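Side-chain contact in type III restriction-modification enzyme EcoP15I Mod subunit (Escherichia coli, PDB 4ZCF), which methylates the fifth-position adenine of the 5'-CAGCAG-3' DNA site and is needed, with the Res subunit, for restriction: residues E144-L149 with R159-T164. Numbering follows the deposited sequence.
Sequences EQLSEL and RILEFT
No flat group enters the junction of L146 with I160 and L161. The ring of F163, on the helix of I160 and L161, takes no part in the contact. One of its faces carries T164 CG2, 3.6 Å above the ring plane and shifted toward the rim. Beyond the two segments, F163 packs on A173 and T176 of helix 171-188. The motif is a helix-loop-helix unit within the DNA methylase region. Helices 143-150 and 154-164 are joined by a short loop and meet through aliphatic side chains.

The closest backbone pair is L146 and L161, with their CA atoms 8.4 Å apart. No hydrogen bond crosses the contact, and 134 Å² of surface is buried, both sides summed. With chi1 at 177°, L146 turns CG opposite its own N and carries CD2 toward the second helix. This one methyl does the touching. L146 and I160 lie at about a right angle to each other. L146 and L161 instead run past one another in opposite directions. All three side chains are buried.

Helix 63-71 closes over this junction. Its Y65 and L68 touch L146, and its S64 touches I160. Within helix 154-164, A157 also packs on L146, so L146, from helix 143-150, packs against two other helices. L149 packs on F176 of the restriction endonuclease chain. The contact is apolar packing between helices. Its nearest atom is about 37 Å from the bound nucleic acid.

L146 CD2 meets the neighbouring residues I160 and L161 together. It lies 4.0 Å from I160 CG2 and 3.8 Å from the branch carbon CG of L161.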
loop_
_atom_site.group_PDB
_atom_site.type_symbol
_atom_site.label_atom_id
_atom_site.label_comp_id
_atom_site.label_asym_id
_atom_site.label_seq_id
_atom_site.Cartn_x
_atom_site.Cartn_y
_atom_site.Cartn_z
ATOM N N GLU A 144 25.402 12.285 -22.191
ATOM C CA GLU A 144 25.159 13.729 -22.193
ATOM C C GLU A 144 23.657 13.961 -22.035
ATOM O O GLU A 144 23.244 14.680 -21.121
ATOM C CB GLU A 144 25.709 14.407 -23.486
ATOM C CG GLU A 144 26.838 13.679 -24.220
ATOM C CD GLU A 144 28.167 13.471 -23.506
ATOM O OE1 GLU A 144 28.610 14.382 -22.766
ATOM O OE2 GLU A 144 28.790 12.407 -23.728
ATOM N N GLN A 145 22.859 13.288 -22.895
ATOM C CA GLN A 145 21.398 13.305 -22.953
ATOM C C GLN A 145 20.738 12.899 -21.619
ATOM O O GLN A 145 19.872 13.627 -21.126
ATOM C CB GLN A 145 20.900 12.390 -24.093
ATOM C CG GLN A 145 20.833 13.055 -25.466
ATOM C CD GLN A 145 19.460 13.601 -25.794
ATOM O OE1 GLN A 145 18.442 12.894 -25.752
ATOM N NE2 GLN A 145 19.409 14.866 -26.190
ATOM N N LEU A 146 21.150 11.753 -21.038
ATOM C CA LEU A 146 20.601 11.239 -19.772
ATOM C C LEU A 146 20.866 12.162 -18.561
ATOM O O LEU A 146 19.945 12.426 -17.783
ATOM C CB LEU A 146 21.052 9.779 -19.514
ATOM C CG LEU A 146 20.621 9.103 -18.192
ATOM C CD1 LEU A 146 19.111 9.060 -18.044
ATOM C CD2 LEU A 146 21.199 7.707 -18.084
ATOM N N SER A 147 22.116 12.662 -18.436
ATOM C CA SER A 147 22.598 13.585 -17.394
ATOM C C SER A 147 21.734 14.847 -17.298
ATOM O O SER A 147 21.445 15.302 -16.193
ATOM C CB SER A 147 24.045 13.972 -17.681
ATOM O OG SER A 147 24.608 14.801 -16.681
ATOM N N GLU A 148 21.306 15.384 -18.464
ATOM C CA GLU A 148 20.454 16.564 -18.573
ATOM C C GLU A 148 19.013 16.281 -18.102
ATOM O O GLU A 148 18.550 16.940 -17.167
ATOM C CB GLU A 148 20.460 17.083 -20.004
ATOM N N LEU A 149 18.319 15.288 -18.725
ATOM C CA LEU A 149 16.931 14.896 -18.408
ATOM C C LEU A 149 16.746 14.389 -16.956
ATOM O O LEU A 149 15.836 14.854 -16.270
ATOM C CB LEU A 149 16.412 13.828 -19.399
ATOM C CG LEU A 149 16.496 14.121 -20.897
ATOM C CD1 LEU A 149 16.395 12.844 -21.688
ATOM C CD2 LEU A 149 15.422 15.080 -21.337
ATOM N N ARG A 159 27.447 5.511 -15.963
ATOM C CA ARG A 159 27.327 4.296 -15.156
ATOM C C ARG A 159 26.006 3.582 -15.358
ATOM O O ARG A 159 25.983 2.344 -15.349
ATOM C CB ARG A 159 27.598 4.580 -13.670
ATOM C CG ARG A 159 29.089 4.718 -13.351
ATOM C CD ARG A 159 29.373 4.939 -11.878
ATOM N NE ARG A 159 30.726 5.453 -11.648
ATOM C CZ ARG A 159 31.818 4.699 -11.501
ATOM N NH1 ARG A 159 31.733 3.373 -11.566
ATOM N NH2 ARG A 159 33.000 5.264 -11.296
ATOM N N ILE A 160 24.913 4.348 -15.548
ATOM C CA ILE A 160 23.592 3.778 -15.788
ATOM C C ILE A 160 23.629 3.141 -17.171
ATOM O O ILE A 160 23.550 1.916 -17.261
ATOM C CB ILE A 160 22.420 4.802 -15.626
ATOM C CG1 ILE A 160 22.247 5.246 -14.161
ATOM C CG2 ILE A 160 21.096 4.237 -16.197
ATOM C CD1 ILE A 160 21.491 6.598 -13.970
ATOM N N LEU A 161 23.833 3.961 -18.238
ATOM C CA LEU A 161 23.885 3.503 -19.630
ATOM C C LEU A 161 24.801 2.317 -19.879
ATOM O O LEU A 161 24.491 1.495 -20.739
ATOM C CB LEU A 161 24.136 4.642 -20.621
ATOM C CG LEU A 161 23.039 5.699 -20.720
ATOM C CD1 LEU A 161 23.478 6.828 -21.585
ATOM C CD2 LEU A 161 21.721 5.123 -21.227
ATOM N N GLU A 162 25.867 2.172 -19.066
ATOM C CA GLU A 162 26.762 1.016 -19.119
ATOM C C GLU A 162 25.978 -0.297 -18.851
ATOM O O GLU A 162 26.363 -1.337 -19.385
ATOM C CB GLU A 162 27.888 1.171 -18.109
ATOM N N PHE A 163 24.866 -0.236 -18.064
ATOM C CA PHE A 163 24.022 -1.396 -17.740
ATOM C C PHE A 163 22.711 -1.466 -18.541
ATOM O O PHE A 163 22.259 -2.572 -18.842
ATOM C CB PHE A 163 23.779 -1.549 -16.207
ATOM C CG PHE A 163 22.476 -1.000 -15.645
ATOM C CD1 PHE A 163 21.283 -1.705 -15.786
ATOM C CD2 PHE A 163 22.453 0.194 -14.935
ATOM C CE1 PHE A 163 20.088 -1.189 -15.290
ATOM C CE2 PHE A 163 21.257 0.700 -14.425
ATOM C CZ PHE A 163 20.086 -0.002 -14.596
ATOM N N THR A 164 22.066 -0.315 -18.819
ATOM C CA THR A 164 20.794 -0.309 -19.555
ATOM C C THR A 164 20.943 -0.730 -21.027
ATOM O O THR A 164 20.018 -1.330 -21.588
ATOM C CB THR A 164 20.026 1.006 -19.372
ATOM O OG1 THR A 164 20.817 2.102 -19.822
ATOM C CG2 THR A 164 19.589 1.233 -17.948
#